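Lysozyme M1 (Streptomyces coelicolor, PDB 1JFX) hydrolyses the beta-1,4 linkages between N-acetylmuramic acid and N-acetylglucosamine in bacterial peptidoglycan, acting on diacetylated muramic acid as well. Local coordinates at residues D134-T139 with K157-V162; T114-W119 with T146-W151; F181-A186 with D196-K201. All coordinates share one frame; numbering follows the deposited sequence.

Contact 1 (D134-T139 with K157-V162); sequences DVVIYT and KSPFWV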
loop_
_atom_site.group_PDB
_atom_site.type_symbol
_atom_site.label_atom_id
_atom_site.label_comp_id
_atom_site.label_asym_id
_atom_site.label_seq_id
_atom_site.Cartn_x
_atom_site.Cartn_y
_atom_site.Cartn_z
ATOM N N ASP A 134 1.315 -10.408 -6.642
ATOM C CA ASP A 134 1.449 -9.188 -7.453
ATOM C C ASP A 134 1.395 -8.021 -6.453
ATOM O O ASP A 134 0.403 -7.842 -5.741
ATOM C CB ASP A 134 0.282 -9.042 -8.436
ATOM C CG ASP A 134 0.370 -10.000 -9.604
ATOM O OD1 ASP A 134 1.496 -10.329 -10.024
ATOM O OD2 ASP A 134 -0.694 -10.412 -10.130
ATOM N N VAL A 135 2.454 -7.223 -6.405
ATOM C CA VAL A 135 2.505 -6.108 -5.477
ATOM C C VAL A 135 1.425 -5.073 -5.806
ATOM O O VAL A 135 1.124 -4.822 -6.975
ATOM C CB VAL A 135 3.905 -5.442 -5.503
ATOM C CG1 VAL A 135 4.121 -4.722 -6.837
ATOM C CG2 VAL A 135 4.050 -4.478 -4.312
ATOM N N VAL A 136 0.818 -4.507 -4.766
ATOM C CA VAL A 136 -0.196 -3.471 -4.940
ATOM C C VAL A 136 0.557 -2.145 -5.062
ATOM O O VAL A 136 1.457 -1.870 -4.277
ATOM C CB VAL A 136 -1.128 -3.427 -3.710
ATOM C CG1 VAL A 136 -2.069 -2.228 -3.788
ATOM C CG2 VAL A 136 -1.913 -4.731 -3.636
ATOM N N ILE A 137 0.193 -1.319 -6.038
ATOM C CA ILE A 137 0.859 -0.036 -6.214
ATOM C C ILE A 137 0.043 1.113 -5.616
ATOM O O ILE A 137 -1.109 1.344 -6.011
ATOM C CB ILE A 137 1.123 0.263 -7.726
ATOM C CG1 ILE A 137 2.169 -0.717 -8.275
ATOM C CG2 ILE A 137 1.616 1.721 -7.903
ATOM C CD1 ILE A 137 2.384 -0.594 -9.791
ATOM N N TYR A 138 0.637 1.799 -4.640
ATOM C CA TYR A 138 0.008 2.973 -4.023
ATOM C C TYR A 138 0.718 4.183 -4.594
ATOM O O TYR A 138 1.955 4.273 -4.530
ATOM C CB TYR A 138 0.181 2.983 -2.491
ATOM C CG TYR A 138 -0.143 4.332 -1.837
ATOM C CD1 TYR A 138 0.809 5.360 -1.783
ATOM C CD2 TYR A 138 -1.406 4.580 -1.280
ATOM C CE1 TYR A 138 0.515 6.590 -1.194
ATOM C CE2 TYR A 138 -1.709 5.806 -0.679
ATOM C CZ TYR A 138 -0.742 6.811 -0.640
ATOM O OH TYR A 138 -1.027 8.029 -0.035
ATOM N N THR A 139 -0.057 5.114 -5.139
ATOM C CA THR A 139 0.511 6.339 -5.700
ATOM C C THR A 139 -0.601 7.327 -6.001
ATOM O O THR A 139 -1.773 7.053 -5.732
ATOM C CB THR A 139 1.304 6.042 -7.009
ATOM O OG1 THR A 139 2.007 7.221 -7.423
ATOM C CG2 THR A 139 0.383 5.604 -8.132
ATOM N N LYS A 157 -0.585 -6.295 -14.091
ATOM C CA LYS A 157 0.351 -6.815 -13.092
ATOM C C LYS A 157 0.126 -6.399 -11.647
ATOM O O LYS A 157 0.404 -7.174 -10.742
ATOM C CB LYS A 157 1.779 -6.416 -13.449
ATOM C CG LYS A 157 2.391 -7.140 -14.629
ATOM C CD LYS A 157 3.822 -6.661 -14.794
ATOM C CE LYS A 157 4.595 -7.477 -15.800
ATOM N NZ LYS A 157 5.956 -6.892 -15.971
ATOM N N SER A 158 -0.336 -5.174 -11.424
ATOM C CA SER A 158 -0.526 -4.702 -10.056
ATOM C C SER A 158 -1.857 -4.057 -9.728
ATOM O O SER A 158 -2.329 -3.197 -10.479
ATOM C CB SER A 158 0.549 -3.661 -9.702
ATOM O OG SER A 158 1.840 -4.222 -9.539
ATOM N N PRO A 159 -2.481 -4.461 -8.608
ATOM C CA PRO A 159 -3.755 -3.837 -8.227
ATOM C C PRO A 159 -3.377 -2.376 -7.917
ATOM O O PRO A 159 -2.249 -2.096 -7.482
ATOM C CB PRO A 159 -4.151 -4.586 -6.956
ATOM C CG PRO A 159 -3.555 -5.956 -7.167
ATOM C CD PRO A 159 -2.214 -5.674 -7.800
ATOM N N PHE A 160 -4.313 -1.451 -8.110
ATOM C CA PHE A 160 -4.037 -0.032 -7.899
ATOM C C PHE A 160 -4.668 0.540 -6.632
ATOM O O PHE A 160 -5.873 0.418 -6.418
ATOM C CB PHE A 160 -4.542 0.720 -9.155
ATOM C CG PHE A 160 -4.354 2.219 -9.129
ATOM C CD1 PHE A 160 -3.133 2.790 -8.780
ATOM C CD2 PHE A 160 -5.388 3.054 -9.551
ATOM C CE1 PHE A 160 -2.948 4.177 -8.858
ATOM C CE2 PHE A 160 -5.213 4.446 -9.635
ATOM C CZ PHE A 160 -3.993 5.005 -9.289
ATOM N N TRP A 161 -3.840 1.142 -5.781
ATOM C CA TRP A 161 -4.324 1.794 -4.564
ATOM C C TRP A 161 -4.092 3.284 -4.822
ATOM O O TRP A 161 -2.967 3.782 -4.765
ATOM C CB TRP A 161 -3.536 1.308 -3.349
ATOM C CG TRP A 161 -3.904 1.985 -2.060
ATOM C CD1 TRP A 161 -4.919 2.877 -1.842
ATOM C CD2 TRP A 161 -3.229 1.830 -0.811
ATOM N NE1 TRP A 161 -4.915 3.289 -0.526
ATOM C CE2 TRP A 161 -3.881 2.660 0.128
ATOM C CE3 TRP A 161 -2.124 1.069 -0.397
ATOM C CZ2 TRP A 161 -3.464 2.753 1.461
ATOM C CZ3 TRP A 161 -1.705 1.158 0.923
ATOM C CH2 TRP A 161 -2.373 1.995 1.841
ATOM N N VAL A 162 -5.173 3.990 -5.127
ATOM C CA VAL A 162 -5.087 5.401 -5.472
ATOM C C VAL A 162 -5.269 6.336 -4.297
ATOM O O VAL A 162 -6.186 6.168 -3.500
ATOM C CB VAL A 162 -6.123 5.746 -6.579
ATOM C CG1 VAL A 162 -7.522 5.343 -6.148
ATOM C CG2 VAL A 162 -6.055 7.236 -6.921
#
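Ile137 pairs with Phe160, Tyr138 with Trp161 and Thr139 with Val162, as two strands run side by side in parallel; the axes of 136-139 and 160-162 approach to 4.7 Å and differ by 20° in direction. Three backbone bonds alternate across them. Ile137 N gives to Pro159 O at 2.9 Å, Trp161 N returns to Ile137 O at 2.7 Å, and Thr139 N reaches Trp161 O at 3.2 Å. Ahead of the strands, the hydroxyl of Ser158 prolongs this pattern by donating from OG to Val135 O at 2.7 Å.

On the face bearing Tyr138 and Trp161, the two rings form a T-shaped pair. The CD2 edge of Tyr138 points at the indole face, over its centre, with CD2 3.3 Å from Trp161 CD2 and the planes 74° apart. Tyr138 CG lies anti to its backbone N (chi1 166°). Val136 CG1 packs on Trp161 CB, and its CG2 on Pro159 CB and CG. On the opposite face Thr139 CG2 meets the edge of Phe160 at CE1, 3.7 Å away.

Both polar tips of the T-shaped pair are engaged beyond it, Tyr138 OH by Gln183 and Trp161 NE1 by Asn200. The pairing therefore anchors two aromatic residues by ring and by polar tip, and holds Tyr138 against Asp98 and Glu100, two of the predicted active-site residues.

Contact 2 (T114-W119 with T146-W151); sequences TQMRTW and TCTGSW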
loop_
_atom_site.group_PDB
_atom_site.type_symbol
_atom_site.label_atom_id
_atom_site.label_comp_id
_atom_site.label_asym_id
_atom_site.label_seq_id
_atom_site.Cartn_x
_atom_site.Cartn_y
_atom_site.Cartn_z
ATOM N N THR A 114 11.662 5.967 -18.614
ATOM C CA THR A 114 12.004 4.593 -18.956
ATOM C C THR A 114 12.697 3.889 -17.780
ATOM O O THR A 114 12.423 2.717 -17.498
ATOM C CB THR A 114 12.911 4.535 -20.217
ATOM O OG1 THR A 114 12.185 5.049 -21.343
ATOM C CG2 THR A 114 13.336 3.099 -20.512
ATOM N N GLN A 115 13.594 4.587 -17.090
ATOM C CA GLN A 115 14.274 3.977 -15.949
ATOM C C GLN A 115 13.293 3.708 -14.816
ATOM O O GLN A 115 13.438 2.732 -14.076
ATOM C CB GLN A 115 15.391 4.875 -15.420
ATOM C CG GLN A 115 16.582 5.015 -16.352
ATOM C CD GLN A 115 17.556 6.058 -15.847
ATOM O OE1 GLN A 115 17.157 7.172 -15.495
ATOM N NE2 GLN A 115 18.842 5.705 -15.802
ATOM N N MET A 116 12.300 4.579 -14.675
ATOM C CA MET A 116 11.333 4.412 -13.600
ATOM C C MET A 116 10.446 3.219 -13.910
ATOM O O MET A 116 10.079 2.470 -13.009
ATOM C CB MET A 116 10.478 5.669 -13.432
ATOM C CG MET A 116 9.514 5.598 -12.245
ATOM S SD MET A 116 10.345 5.405 -10.657
ATOM C CE MET A 116 10.912 7.115 -10.386
ATOM N N ARG A 117 10.092 3.043 -15.181
ATOM C CA ARG A 117 9.277 1.897 -15.561
ATOM C C ARG A 117 10.049 0.629 -15.211
ATOM O O ARG A 117 9.497 -0.313 -14.652
ATOM C CB ARG A 117 8.977 1.919 -17.059
ATOM C CG ARG A 117 8.034 3.030 -17.444
ATOM C CD ARG A 117 7.770 3.054 -18.937
ATOM N NE ARG A 117 6.849 4.133 -19.275
ATOM C CZ ARG A 117 6.246 4.249 -20.454
ATOM N NH1 ARG A 117 6.475 3.356 -21.409
ATOM N NH2 ARG A 117 5.387 5.240 -20.666
ATOM N N THR A 118 11.336 0.612 -15.547
ATOM C CA THR A 118 12.177 -0.542 -15.251
ATOM C C THR A 118 12.244 -0.792 -13.751
ATOM O O THR A 118 12.141 -1.935 -13.306
ATOM C CB THR A 118 13.600 -0.331 -15.800
ATOM O OG1 THR A 118 13.537 -0.259 -17.229
ATOM C CG2 THR A 118 14.531 -1.492 -15.394
ATOM N N TRP A 119 12.409 0.276 -12.981
ATOM C CA TRP A 119 12.505 0.160 -11.525
ATOM C C TRP A 119 11.249 -0.502 -10.942
ATOM O O TRP A 119 11.334 -1.416 -10.106
ATOM C CB TRP A 119 12.708 1.558 -10.910
ATOM C CG TRP A 119 13.246 1.540 -9.487
ATOM C CD1 TRP A 119 14.542 1.731 -9.106
ATOM C CD2 TRP A 119 12.504 1.295 -8.278
ATOM N NE1 TRP A 119 14.661 1.620 -7.737
ATOM C CE2 TRP A 119 13.423 1.351 -7.206
ATOM C CE3 TRP A 119 11.150 1.032 -7.998
ATOM C CZ2 TRP A 119 13.034 1.150 -5.873
ATOM C CZ3 TRP A 119 10.761 0.832 -6.669
ATOM C CH2 TRP A 119 11.700 0.891 -5.629
ATOM N N THR A 146 3.171 11.639 -14.394
ATOM C CA THR A 146 4.404 12.375 -14.584
ATOM C C THR A 146 5.660 11.521 -14.624
ATOM O O THR A 146 6.437 11.588 -15.591
ATOM C CB THR A 146 4.560 13.439 -13.493
ATOM O OG1 THR A 146 3.559 14.437 -13.691
ATOM C CG2 THR A 146 5.951 14.074 -13.528
ATOM N N CYS A 147 5.863 10.704 -13.592
ATOM C CA CYS A 147 7.077 9.917 -13.512
ATOM C C CYS A 147 7.168 8.645 -14.345
ATOM O O CYS A 147 8.267 8.158 -14.587
ATOM C CB CYS A 147 7.397 9.621 -12.051
ATOM S SG CYS A 147 7.631 11.104 -11.018
ATOM N N THR A 148 6.040 8.099 -14.793
ATOM C CA THR A 148 6.116 6.912 -15.646
ATOM C C THR A 148 5.715 7.267 -17.066
ATOM O O THR A 148 5.765 6.433 -17.966
ATOM C CB THR A 148 5.198 5.756 -15.166
ATOM O OG1 THR A 148 3.828 6.020 -15.508
ATOM C CG2 THR A 148 5.318 5.582 -13.673
ATOM N N GLY A 149 5.326 8.518 -17.277
ATOM C CA GLY A 149 4.899 8.901 -18.608
ATOM C C GLY A 149 3.604 8.208 -18.994
ATOM O O GLY A 149 3.483 7.680 -20.104
ATOM N N SER A 150 2.641 8.208 -18.073
ATOM C CA SER A 150 1.324 7.612 -18.277
ATOM C C SER A 150 1.434 6.169 -18.761
ATOM O O SER A 150 0.789 5.768 -19.720
ATOM C CB SER A 150 0.520 8.444 -19.284
ATOM O OG SER A 150 0.411 9.788 -18.841
ATOM N N TRP A 151 2.235 5.383 -18.051
ATOM C CA TRP A 151 2.493 3.994 -18.417
ATOM C C TRP A 151 1.343 3.014 -18.157
ATOM O O TRP A 151 0.754 3.012 -17.071
ATOM C CB TRP A 151 3.758 3.551 -17.669
ATOM C CG TRP A 151 4.332 2.206 -18.035
ATOM C CD1 TRP A 151 4.458 1.663 -19.284
ATOM C CD2 TRP A 151 4.961 1.287 -17.134
ATOM N NE1 TRP A 151 5.133 0.460 -19.217
ATOM C CE2 TRP A 151 5.454 0.210 -17.907
ATOM C CE3 TRP A 151 5.163 1.274 -15.746
ATOM C CZ2 TRP A 151 6.134 -0.871 -17.333
ATOM C CZ3 TRP A 151 5.844 0.198 -15.177
ATOM C CH2 TRP A 151 6.317 -0.854 -15.971
HETATM O O HOH W 1 3.030 5.786 -21.994
#
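Helices 113-131 and 141-148, which flank strand 136-139 along the chain of this beta/alpha barrel, are joined by Arg117 reaching across to Thr148, Gly149 and Trp151. An ST motif shapes the receiving side: Thr148 OG1 accepts from Trp151 N at 3.1 Å and also bonds to Trp144 O. Gly149, with positive phi, leaves the helical path, and the chain curls round until the indole of Trp151 comes to lie with one face against Arg117.

The arginine is extended from CG to NE and lies over that face. Its CD sits 3.5 Å from the centroid of the five-membered ring, only 5° off the normal, a CH-pi contact. Beyond CD the guanidinium is turned 15° from the indole plane, with Trp151 CD1 over its face toward the rim, 3.4 Å from CZ.

At its edge the same group grips the turn side-on. NE and NH2 both donate to Thr148 O, at 2.9 Å and 3.0 Å, and this oxygen lies in the guanidinium plane. A weak bond runs from NH2 to Gly149 O as well. Nearby, Met116 CB packs against Cys147 O, in the residue whose sulfur is disulfide-bonded to Cys108. A water bridges Gly149 O, to which it donates at 2.7 Å, and Arg117 NH2, from which it accepts weakly.

Contact 3 (F181-A186 with D196-K201); sequences FWQYSA and DVDRNK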
loop_
_atom_site.group_PDB
_atom_site.type_symbol
_atom_site.label_atom_id
_atom_site.label_comp_id
_atom_site.label_asym_id
_atom_site.label_seq_id
_atom_site.Cartn_x
_atom_site.Cartn_y
_atom_site.Cartn_z
ATOM N N PHE A 181 -7.959 -0.178 -4.086
ATOM C CA PHE A 181 -8.074 0.527 -2.802
ATOM C C PHE A 181 -8.040 2.007 -3.139
ATOM O O PHE A 181 -7.457 2.409 -4.152
ATOM C CB PHE A 181 -6.901 0.210 -1.866
ATOM C CG PHE A 181 -6.906 -1.196 -1.346
ATOM C CD1 PHE A 181 -7.752 -1.559 -0.303
ATOM C CD2 PHE A 181 -6.054 -2.144 -1.883
ATOM C CE1 PHE A 181 -7.745 -2.850 0.200
ATOM C CE2 PHE A 181 -6.038 -3.450 -1.381
ATOM C CZ PHE A 181 -6.877 -3.802 -0.347
ATOM N N TRP A 182 -8.660 2.824 -2.291
ATOM C CA TRP A 182 -8.665 4.261 -2.517
ATOM C C TRP A 182 -8.527 4.985 -1.182
ATOM O O TRP A 182 -9.357 4.828 -0.285
ATOM C CB TRP A 182 -9.959 4.667 -3.238
ATOM C CG TRP A 182 -10.297 6.135 -3.225
ATOM C CD1 TRP A 182 -9.429 7.199 -3.231
ATOM C CD2 TRP A 182 -11.617 6.690 -3.204
ATOM N NE1 TRP A 182 -10.145 8.385 -3.213
ATOM C CE2 TRP A 182 -11.485 8.094 -3.196
ATOM C CE3 TRP A 182 -12.902 6.129 -3.189
ATOM C CZ2 TRP A 182 -12.593 8.949 -3.170
ATOM C CZ3 TRP A 182 -14.001 6.978 -3.164
ATOM C CH2 TRP A 182 -13.836 8.373 -3.151
ATOM N N GLN A 183 -7.445 5.750 -1.046
ATOM C CA GLN A 183 -7.213 6.528 0.172
ATOM C C GLN A 183 -7.920 7.857 -0.090
ATOM O O GLN A 183 -7.452 8.659 -0.902
ATOM C CB GLN A 183 -5.720 6.760 0.375
ATOM C CG GLN A 183 -5.355 7.316 1.748
ATOM C CD GLN A 183 -3.879 7.598 1.811
ATOM O OE1 GLN A 183 -3.392 8.510 1.138
ATOM N NE2 GLN A 183 -3.142 6.795 2.586
ATOM N N TYR A 184 -9.029 8.089 0.609
ATOM C CA TYR A 184 -9.838 9.289 0.383
ATOM C C TYR A 184 -9.720 10.376 1.430
ATOM O O TYR A 184 -10.307 11.455 1.284
ATOM C CB TYR A 184 -11.311 8.886 0.208
ATOM C CG TYR A 184 -11.926 8.203 1.410
ATOM C CD1 TYR A 184 -12.476 8.950 2.444
ATOM C CD2 TYR A 184 -11.948 6.805 1.515
ATOM C CE1 TYR A 184 -13.032 8.338 3.555
ATOM C CE2 TYR A 184 -12.510 6.173 2.637
ATOM C CZ TYR A 184 -13.050 6.960 3.648
ATOM O OH TYR A 184 -13.630 6.400 4.751
ATOM N N SER A 185 -8.971 10.096 2.487
ATOM C CA SER A 185 -8.755 11.084 3.532
ATOM C C SER A 185 -7.499 10.777 4.318
ATOM O O SER A 185 -7.155 9.611 4.505
ATOM C CB SER A 185 -9.927 11.117 4.507
ATOM O OG SER A 185 -9.685 12.062 5.544
ATOM N N ALA A 186 -6.823 11.833 4.763
ATOM C CA ALA A 186 -5.642 11.689 5.594
ATOM C C ALA A 186 -5.954 12.330 6.941
ATOM O O ALA A 186 -5.085 12.408 7.811
ATOM C CB ALA A 186 -4.439 12.387 4.947
ATOM N N ASP A 196 -5.283 12.341 13.454
ATOM C CA ASP A 196 -5.586 12.103 12.048
ATOM C C ASP A 196 -5.186 10.716 11.571
ATOM O O ASP A 196 -4.080 10.245 11.847
ATOM C CB ASP A 196 -4.873 13.138 11.162
ATOM C CG ASP A 196 -5.434 14.537 11.320
ATOM O OD1 ASP A 196 -6.597 14.693 11.749
ATOM O OD2 ASP A 196 -4.701 15.495 10.988
ATOM N N VAL A 197 -6.089 10.057 10.864
ATOM C CA VAL A 197 -5.772 8.739 10.321
ATOM C C VAL A 197 -6.176 8.690 8.851
ATOM O O VAL A 197 -7.153 9.324 8.442
ATOM C CB VAL A 197 -6.494 7.592 11.090
ATOM C CG1 VAL A 197 -7.994 7.602 10.798
ATOM C CG2 VAL A 197 -5.864 6.251 10.707
ATOM N N ASP A 198 -5.393 7.968 8.053
ATOM C CA ASP A 198 -5.682 7.784 6.637
ATOM C C ASP A 198 -6.802 6.758 6.520
ATOM O O ASP A 198 -6.711 5.670 7.107
ATOM C CB ASP A 198 -4.472 7.214 5.896
ATOM C CG ASP A 198 -3.303 8.172 5.827
ATOM O OD1 ASP A 198 -3.494 9.388 6.023
ATOM O OD2 ASP A 198 -2.176 7.697 5.534
ATOM N N ARG A 199 -7.842 7.096 5.757
ATOM C CA ARG A 199 -8.973 6.188 5.567
ATOM C C ARG A 199 -9.025 5.713 4.126
ATOM O O ARG A 199 -8.820 6.490 3.184
ATOM C CB ARG A 199 -10.297 6.864 5.942
ATOM C CG ARG A 199 -10.373 7.271 7.420
ATOM C CD ARG A 199 -11.804 7.576 7.853
ATOM N NE ARG A 199 -12.660 6.406 7.675
ATOM C CZ ARG A 199 -13.959 6.379 7.958
ATOM N NH1 ARG A 199 -14.551 7.463 8.443
ATOM N NH2 ARG A 199 -14.673 5.274 7.730
ATOM N N ASN A 200 -9.323 4.430 3.970
ATOM C CA ASN A 200 -9.375 3.787 2.659
ATOM C C ASN A 200 -10.660 3.031 2.435
ATOM O O ASN A 200 -11.290 2.539 3.385
ATOM C CB ASN A 200 -8.242 2.775 2.552
ATOM C CG ASN A 200 -6.902 3.416 2.719
ATOM O OD1 ASN A 200 -6.446 4.139 1.841
ATOM N ND2 ASN A 200 -6.270 3.187 3.867
ATOM N N LYS A 201 -11.031 2.931 1.161
ATOM C CA LYS A 201 -12.195 2.159 0.749
ATOM C C LYS A 201 -11.649 1.036 -0.155
ATOM O O LYS A 201 -10.651 1.228 -0.864
ATOM C CB LYS A 201 -13.154 3.046 -0.057
ATOM C CG LYS A 201 -14.397 2.326 -0.551
ATOM C CD LYS A 201 -15.364 3.327 -1.171
ATOM C CE LYS A 201 -16.469 2.645 -1.967
ATOM N NZ LYS A 201 -17.378 1.807 -1.125
HETATM O O HOH W 2 -3.020 10.618 8.843
#
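Trp182 and Lys201 form a hydrogen-bonded antiparallel pair, Trp182 N giving to Lys201 O and Lys201 N to Trp182 O, both at 2.9 Å. Gln183 and Asn200 follow as a non-hydrogen-bonded pair. Then the register slips by one in a beta bulge: Tyr184 N donates to Arg199 O at 3.0 Å, while Arg199 N turns to Ser185 O at 2.9 Å.

Among the aromatic contacts, Arg199 O lies over one face of the Tyr184 ring, toward the rim; Tyr184 CG takes the crowded position between backbone N and carbonyl carbon (chi1 62°). The Tyr184 OH lies over the Arg199 guanidinium face toward its rim, 3.1 Å from NE but not bonded to it; Gln6 OE1 is its partner.

Among the polar side chains, Gln183 and Asn200 share one face. Asn200 OD1 comes within 3.0 Å of Gln183 CA and accepts from Trp161 NE1, while Gln183 OE1 is bonded to Tyr138 OH. Asp9, a predicted catalytic residue, receives Gln183 NE2 and Asn200 ND2 on one oxygen, OD2, so the two amides probably help to position it from paired strands. This is the antiparallel closure of the family 25 beta/alpha barrel, next to the predicted active-site Asp9.

In the fold
All three contacts lie within the family 25 glycoside hydrolase domain, a beta/alpha barrel. Contacts 1 and 3 share its sheet: contact 1 leads through the parallel pair 160-163/181-185 to the antiparallel pair of contact 3, their centres about 15 Å apart. Strand 196-202 then meets strand 6-10 and closes the barrel. The Tyr138–Gln183 bond ties the two contacts together on the catalytic side, linking the surroundings of the predicted active-site residues Asp98, Glu100 and Asp9. Contact 2 belongs to the helical periphery, its centre about 14 Å from that of contact 1 and about 25 Å from that of contact 3. Along the chain contacts 1 and 2 interleave, and contact 3 follows both.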